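Long-range contacts in N-carbamoylsarcosine amidase related protein (Thermoplasma acidophilum, PDB 3EEF), which probably hydrolyses N-carbamoylsarcosine, as an amidase of the isochorismatase-like cysteine hydrolase family, and carries a bound zinc ion: residues Ala4-Asp9 with Val113-Leu118; Ser94-Thr99 with Ala128-Tyr133; Asn108-Val113 with Arg134-Ile139. All coordinates share one frame; numbering follows the deposited sequence.

How the interactions relate
All three contacts lie in one isochorismatase-family domain. Interactions 1 and 3 both use strand 112-116 of its parallel sheet, and the helix of interaction 2 packs on that strand. Interaction 1 pairs the strand with 3-8 near the centre of the chain; interaction 3 pairs it on its other edge with 137-141, and the two share V113. In interaction 2 the loop 94-99 meets helix 123-133, the helix that links the two strands of interaction 3. The centres are 11 to 12 Å apart, and the segments of every pair of contacts alternate along the chain. L115 on A128 and V113 on A131 join sheet to helix, so strand pairing, crossover helix and loop form one continuous packed unit.

Interaction 1 (Ala4-Asp9 with Val113-Leu118); sequences ALVVVD and VVLIGL
A4-D9 and V113-L118 pair as neighbouring parallel strands in the middle of the sheet, wholly buried. Five backbone hydrogen bonds link them alternately, V114 N to A4 O, V6 N to V114 O, I116 N to V6 O, V8 N to I116 O and L118 N to V8 O. The axes of strands 4-8 and 113-116 cross at -26°.

On one face, chi1 (176°) and chi2 (72°) of L5 together carry CD1 across to V114. There L5 CD1 lies 3.8 Å from V114 CG1. V7 and I116 stand side by side, CG1 to CG1 at 4.0 Å, and helix 22-40 covers L5 and V114. On the other face L115 CD2 lies 3.8 Å from V6 CB, under helix 123-133.

The chain turns a corner at G117, whose CA comes 3.3 Å from V8 O; a side chain there would collide with that carbonyl. Beyond it, L118 CD1 packs 3.4 Å from D9 O. The apolar pairing ends at D9, whose side chain is about 6 Å from the zinc ion. D9 OD1 accepts from the backbone N of the zinc ligand D50, which orients the carboxylate; OD2 has a long, weak ion pair with K90, and the side chain touches C123, a grouping consistent with the cysteine hydrolase family.

Interaction 2 (Ser94-Thr99 with Ala128-Tyr133); sequences SGFYGT and AADALY
S94 and F96 of the loop that follows strand 86-90 meet D130 and A131 on helix 123-133, and D130 is the hub of the contact. The tight part is polar at one end and aromatic at the other. S94 OG, anti to its backbone N (chi1 176°), donates a hydrogen bond to D130 OD2; the modelled 2.4 Å is shorter than usual, and the exact length is doubtful. S94 OG in turn accepts from F96 N at 3.1 Å, closing an ST turn, so one hydroxyl ties the loop to itself and to the helix.

The F96 ring lies obliquely against the start of the D130 side chain, with CD2 3.2 Å from D130 CB, and its plane stands 86° from that of the carboxylate. Farther along the ring, CE2 reaches A131, 3.6 Å from its N and 4.1 Å from its CB. L101, D102 and L105 of helix 101-107 also touch this ring. An alanine in place of F96 would probably open a gap between loop and helix and leave the flank of D130 and A131 without its aromatic cover.

The contact thins out beyond F96, where the type II turn from F96 to T99 carries the chain away from the helix. Y97 is partly exposed, and its ring meets Y133 of the second subunit instead. At this interface with the second subunit, D130 is thus a buried acid with S94 OG as its partner across the contact and an aromatic ring against its CB, and the hydroxyl would probably offset part of the cost of burying the carboxylate.

Interaction 3 (Asn108-Val113 with Arg134-Ile139); sequences NGIDTV and RNYRII
T112 and V113 run beside R137 and I138 as parallel strands, joined by three backbone hydrogen bonds: R137 N to D111 O, V113 N to R137 O and I139 N to V113 O. The middle one is 2.8 Å from V113 N to R137 O. R137 O is also approached by T112 CA at 3.2 Å, a CA-H...O contact beside the true bond.

On one face T112 and R137 lie alongside each other. On the other, V113 and I138 point the same way, with CG2 of V113 4.1 Å from CG1 of I138. The side chains of T112 and I139 cross obliquely, T112 CG2, anti to its backbone N, meeting I139 CD1 at 3.8 Å. Y136, just before the strand, lays its ring edge along the backbone of I110 and D111, CE1 lying 3.5 Å from I110 O, while V113 CG1 approaches obliquely at 4.2 Å from Y136 CG.

A second shell restrains these groups. Y136 OH hydrogen-bonds to D102 OD1, which restrains the far end of the ring. T112 OG1 donates to D111 OD1 from above the carboxylate plane, and that oxygen also accepts from K2 N. Schellman motifs with G109 and N135 as their C-prime residues end the preceding helices and turn the chain toward each strand.

The pair forms the two strands of a beta-alpha-beta crossover: helix 123-133 packs on V113 and I138, helix 101-107 covers Y136, and strands 3-8 and 164-166 extend the sheet on either side.

Interaction 1 (Ala4-Asp9 with Val113-Leu118)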
# COMPACT_ATOMS: atom_id res chain seq x y z
N ALA A 4 -15.21 12.88 -7.14
CA ALA A 4 -14.29 13.90 -6.66
C ALA A 4 -13.39 14.31 -7.80
O ALA A 4 -13.08 13.50 -8.68
CB ALA A 4 -13.47 13.36 -5.52
N LEU A 5 -12.96 15.56 -7.76
CA LEU A 5 -12.06 16.05 -8.80
C LEU A 5 -10.62 15.98 -8.29
O LEU A 5 -10.31 16.49 -7.21
CB LEU A 5 -12.42 17.48 -9.20
CG LEU A 5 -11.53 18.17 -10.21
CD1 LEU A 5 -11.72 17.58 -11.66
CD2 LEU A 5 -11.80 19.67 -10.14
N VAL A 6 -9.76 15.32 -9.06
CA VAL A 6 -8.35 15.19 -8.74
C VAL A 6 -7.58 16.01 -9.77
O VAL A 6 -7.69 15.73 -10.96
CB VAL A 6 -7.87 13.71 -8.73
CG1 VAL A 6 -6.40 13.61 -8.40
CG2 VAL A 6 -8.67 12.91 -7.72
N VAL A 7 -6.87 17.04 -9.30
CA VAL A 7 -6.19 17.99 -10.17
C VAL A 7 -4.70 17.71 -10.13
O VAL A 7 -4.02 18.05 -9.14
CB VAL A 7 -6.41 19.46 -9.73
CG1 VAL A 7 -5.82 20.36 -10.76
CG2 VAL A 7 -7.92 19.81 -9.54
N VAL A 8 -4.19 17.10 -11.20
CA VAL A 8 -2.81 16.57 -11.20
C VAL A 8 -1.71 17.56 -11.69
O VAL A 8 -1.74 17.95 -12.84
CB VAL A 8 -2.71 15.25 -12.02
CG1 VAL A 8 -1.30 14.62 -11.87
CG2 VAL A 8 -3.86 14.24 -11.60
N ASP A 9 -0.78 17.95 -10.81
CA ASP A 9 0.44 18.69 -11.19
C ASP A 9 0.24 19.99 -11.96
O ASP A 9 1.06 20.36 -12.82
CB ASP A 9 1.42 17.77 -11.98
CG ASP A 9 2.20 16.83 -11.06
OD1 ASP A 9 2.57 17.22 -9.92
OD2 ASP A 9 2.45 15.68 -11.50
N VAL A 113 -13.59 9.12 -9.91
CA VAL A 113 -12.62 10.20 -9.92
C VAL A 113 -12.68 10.91 -11.23
O VAL A 113 -12.78 10.29 -12.29
CB VAL A 113 -11.15 9.71 -9.66
CG1 VAL A 113 -11.01 9.24 -8.19
CG2 VAL A 113 -10.74 8.64 -10.64
N VAL A 114 -12.69 12.23 -11.16
CA VAL A 114 -12.57 13.03 -12.39
C VAL A 114 -11.19 13.60 -12.43
O VAL A 114 -10.77 14.25 -11.48
CB VAL A 114 -13.58 14.18 -12.42
CG1 VAL A 114 -13.45 14.94 -13.73
CG2 VAL A 114 -14.99 13.62 -12.25
N LEU A 115 -10.48 13.33 -13.51
CA LEU A 115 -9.04 13.63 -13.60
C LEU A 115 -8.75 14.77 -14.58
O LEU A 115 -9.17 14.74 -15.72
CB LEU A 115 -8.28 12.39 -14.09
CG LEU A 115 -8.35 11.14 -13.23
CD1 LEU A 115 -7.58 9.99 -13.90
CD2 LEU A 115 -7.79 11.45 -11.84
N ILE A 116 -8.04 15.78 -14.12
CA ILE A 116 -7.51 16.80 -14.99
C ILE A 116 -6.06 17.09 -14.61
O ILE A 116 -5.61 16.73 -13.50
CB ILE A 116 -8.38 18.08 -14.90
CG1 ILE A 116 -8.22 18.78 -13.56
CG2 ILE A 116 -9.86 17.75 -15.15
CD1 ILE A 116 -9.03 20.09 -13.48
N GLY A 117 -5.33 17.73 -15.52
CA GLY A 117 -3.96 18.22 -15.24
C GLY A 117 -2.88 17.62 -16.13
O GLY A 117 -3.14 17.19 -17.24
N LEU A 118 -1.68 17.54 -15.58
CA LEU A 118 -0.45 17.22 -16.31
C LEU A 118 0.16 15.89 -15.88
O LEU A 118 0.46 15.70 -14.70
CB LEU A 118 0.60 18.32 -16.06
CG LEU A 118 0.00 19.67 -16.38
CD1 LEU A 118 1.03 20.73 -16.21
CD2 LEU A 118 -0.67 19.66 -17.80

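Interaction 2 (Ser94-Thr99 with Ala128-Tyr133)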
# COMPACT_ATOMS: atom_id res chain seq x y z
N SER A 94 1.97 8.62 -9.74
CA SER A 94 0.62 8.47 -9.25
C SER A 94 0.30 9.33 -8.04
O SER A 94 1.04 9.33 -7.05
CB SER A 94 0.34 7.02 -8.87
OG SER A 94 -0.96 6.93 -8.32
N GLY A 95 -0.85 10.01 -8.09
CA GLY A 95 -1.38 10.73 -6.94
C GLY A 95 -1.68 9.90 -5.71
O GLY A 95 -1.88 10.46 -4.63
N PHE A 96 -1.72 8.57 -5.86
CA PHE A 96 -1.99 7.67 -4.74
C PHE A 96 -0.76 7.18 -4.02
O PHE A 96 -0.85 6.85 -2.84
CB PHE A 96 -2.72 6.43 -5.22
CG PHE A 96 -4.12 6.69 -5.68
CD1 PHE A 96 -5.19 6.61 -4.79
CD2 PHE A 96 -4.40 6.97 -7.01
CE1 PHE A 96 -6.54 6.83 -5.22
CE2 PHE A 96 -5.76 7.22 -7.45
CZ PHE A 96 -6.80 7.14 -6.55
N TYR A 97 0.38 7.08 -4.71
CA TYR A 97 1.55 6.47 -4.09
C TYR A 97 2.16 7.33 -3.00
O TYR A 97 2.65 8.48 -3.22
CB TYR A 97 2.63 6.11 -5.08
CG TYR A 97 3.63 5.15 -4.42
CD1 TYR A 97 4.88 5.58 -3.99
CD2 TYR A 97 3.27 3.84 -4.15
CE1 TYR A 97 5.76 4.72 -3.36
CE2 TYR A 97 4.15 2.97 -3.52
CZ TYR A 97 5.39 3.44 -3.13
OH TYR A 97 6.27 2.61 -2.53
N GLY A 98 2.17 6.75 -1.81
CA GLY A 98 2.70 7.43 -0.63
C GLY A 98 1.89 8.63 -0.18
O GLY A 98 2.43 9.52 0.49
N THR A 99 0.61 8.70 -0.58
CA THR A 99 -0.24 9.84 -0.21
C THR A 99 -1.46 9.37 0.55
O THR A 99 -1.71 8.18 0.68
CB THR A 99 -0.72 10.68 -1.45
OG1 THR A 99 -1.74 10.01 -2.20
CG2 THR A 99 0.45 11.03 -2.39
N ALA A 128 -4.64 7.39 -12.87
CA ALA A 128 -5.81 6.65 -13.41
C ALA A 128 -5.69 5.17 -13.10
O ALA A 128 -6.63 4.54 -12.60
CB ALA A 128 -5.90 6.85 -14.93
N ALA A 129 -4.52 4.62 -13.38
CA ALA A 129 -4.20 3.22 -13.13
C ALA A 129 -4.51 2.84 -11.70
O ALA A 129 -5.20 1.84 -11.42
CB ALA A 129 -2.70 2.96 -13.45
N ASP A 130 -4.01 3.64 -10.78
CA ASP A 130 -4.21 3.35 -9.35
C ASP A 130 -5.66 3.45 -8.92
O ASP A 130 -6.07 2.74 -8.00
CB ASP A 130 -3.38 4.27 -8.49
CG ASP A 130 -1.97 3.73 -8.25
OD1 ASP A 130 -1.78 2.49 -8.34
OD2 ASP A 130 -1.07 4.55 -7.96
N ALA A 131 -6.41 4.37 -9.54
CA ALA A 131 -7.85 4.56 -9.31
C ALA A 131 -8.58 3.29 -9.66
O ALA A 131 -9.41 2.81 -8.89
CB ALA A 131 -8.35 5.71 -10.20
N LEU A 132 -8.25 2.73 -10.82
CA LEU A 132 -8.79 1.46 -11.28
C LEU A 132 -8.56 0.31 -10.33
O LEU A 132 -9.48 -0.38 -9.97
CB LEU A 132 -8.21 1.08 -12.63
CG LEU A 132 -8.92 -0.12 -13.26
CD1 LEU A 132 -10.41 0.21 -13.49
CD2 LEU A 132 -8.26 -0.48 -14.55
N TYR A 133 -7.32 0.08 -9.94
CA TYR A 133 -7.00 -0.95 -8.94
C TYR A 133 -7.88 -0.82 -7.68
O TYR A 133 -8.25 -1.81 -7.05
CB TYR A 133 -5.55 -0.82 -8.50
CG TYR A 133 -4.47 -0.90 -9.58
CD1 TYR A 133 -4.76 -1.17 -10.91
CD2 TYR A 133 -3.13 -0.75 -9.22
CE1 TYR A 133 -3.76 -1.26 -11.85
CE2 TYR A 133 -2.12 -0.85 -10.16
CZ TYR A 133 -2.45 -1.09 -11.47
OH TYR A 133 -1.47 -1.17 -12.41

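Interaction 3 (Asn108-Val113 with Arg134-Ile139)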
# COMPACT_ATOMS: atom_id res chain seq x y z
N ASN A 108 -15.08 10.63 1.94
CA ASN A 108 -16.18 11.40 1.35
C ASN A 108 -17.06 10.46 0.47
O ASN A 108 -17.78 10.92 -0.38
CB ASN A 108 -15.65 12.62 0.57
CG ASN A 108 -14.94 13.70 1.49
OD1 ASN A 108 -15.52 14.73 1.84
ND2 ASN A 108 -13.69 13.46 1.82
N GLY A 109 -16.99 9.15 0.71
CA GLY A 109 -17.85 8.17 0.04
C GLY A 109 -17.74 8.07 -1.48
O GLY A 109 -18.66 7.57 -2.14
N ILE A 110 -16.59 8.49 -2.03
CA ILE A 110 -16.41 8.68 -3.48
C ILE A 110 -16.38 7.37 -4.26
O ILE A 110 -15.82 6.39 -3.80
CB ILE A 110 -15.12 9.44 -3.80
CG1 ILE A 110 -15.18 10.84 -3.20
CG2 ILE A 110 -14.89 9.52 -5.30
CD1 ILE A 110 -16.43 11.64 -3.54
N ASP A 111 -16.99 7.36 -5.45
CA ASP A 111 -16.94 6.18 -6.31
C ASP A 111 -16.44 6.46 -7.74
O ASP A 111 -16.25 5.54 -8.53
CB ASP A 111 -18.33 5.51 -6.35
CG ASP A 111 -19.38 6.40 -7.00
OD1 ASP A 111 -19.00 7.47 -7.52
OD2 ASP A 111 -20.57 6.03 -6.98
N THR A 112 -16.19 7.73 -8.06
CA THR A 112 -15.73 8.13 -9.37
C THR A 112 -14.71 9.23 -9.20
O THR A 112 -14.95 10.18 -8.43
CB THR A 112 -16.89 8.66 -10.21
OG1 THR A 112 -17.92 7.67 -10.26
CG2 THR A 112 -16.45 9.00 -11.67
N VAL A 113 -13.59 9.12 -9.91
CA VAL A 113 -12.62 10.20 -9.92
C VAL A 113 -12.68 10.91 -11.23
O VAL A 113 -12.78 10.29 -12.29
CB VAL A 113 -11.15 9.71 -9.66
CG1 VAL A 113 -11.01 9.24 -8.19
CG2 VAL A 113 -10.74 8.64 -10.64
N ARG A 134 -8.16 0.41 -7.29
CA ARG A 134 -8.95 0.68 -6.10
C ARG A 134 -10.45 0.82 -6.42
O ARG A 134 -11.19 1.38 -5.62
CB ARG A 134 -8.43 1.97 -5.45
CG ARG A 134 -7.11 1.81 -4.77
CD ARG A 134 -6.38 3.12 -4.61
NE ARG A 134 -5.09 2.84 -4.01
CZ ARG A 134 -4.02 2.41 -4.66
NH1 ARG A 134 -4.03 2.23 -5.97
NH2 ARG A 134 -2.92 2.14 -3.97
N ASN A 135 -10.89 0.34 -7.58
CA ASN A 135 -12.32 0.20 -7.90
C ASN A 135 -13.11 1.50 -8.04
O ASN A 135 -14.33 1.49 -7.93
CB ASN A 135 -13.00 -0.71 -6.86
CG ASN A 135 -14.21 -1.49 -7.42
OD1 ASN A 135 -14.19 -2.01 -8.55
ND2 ASN A 135 -15.27 -1.60 -6.61
N TYR A 136 -12.44 2.62 -8.28
CA TYR A 136 -13.09 3.84 -8.72
C TYR A 136 -13.46 3.75 -10.20
O TYR A 136 -12.77 3.08 -10.98
CB TYR A 136 -12.16 5.04 -8.52
CG TYR A 136 -11.85 5.27 -7.07
CD1 TYR A 136 -12.79 5.88 -6.25
CD2 TYR A 136 -10.67 4.82 -6.51
CE1 TYR A 136 -12.55 6.07 -4.91
CE2 TYR A 136 -10.42 4.99 -5.15
CZ TYR A 136 -11.36 5.62 -4.36
OH TYR A 136 -11.14 5.80 -3.02
N ARG A 137 -14.53 4.43 -10.58
CA ARG A 137 -14.76 4.74 -12.01
C ARG A 137 -13.97 5.98 -12.35
O ARG A 137 -13.64 6.79 -11.46
CB ARG A 137 -16.24 4.97 -12.33
CG ARG A 137 -17.14 3.76 -12.09
CD ARG A 137 -16.89 2.61 -13.09
NE ARG A 137 -16.90 3.03 -14.50
CZ ARG A 137 -17.98 3.46 -15.19
NH1 ARG A 137 -19.18 3.55 -14.61
NH2 ARG A 137 -17.86 3.80 -16.48
N ILE A 138 -13.65 6.13 -13.64
CA ILE A 138 -12.75 7.16 -14.08
C ILE A 138 -13.33 8.02 -15.20
O ILE A 138 -13.83 7.49 -16.19
CB ILE A 138 -11.42 6.56 -14.59
CG1 ILE A 138 -10.73 5.72 -13.47
CG2 ILE A 138 -10.49 7.70 -15.11
CD1 ILE A 138 -9.66 4.67 -13.93
N ILE A 139 -13.20 9.33 -15.05
CA ILE A 139 -13.57 10.29 -16.05
C ILE A 139 -12.37 11.19 -16.24
O ILE A 139 -11.72 11.57 -15.27
CB ILE A 139 -14.78 11.18 -15.57
CG1 ILE A 139 -16.02 10.29 -15.35
CG2 ILE A 139 -15.07 12.34 -16.54
CD1 ILE A 139 -17.22 11.05 -14.76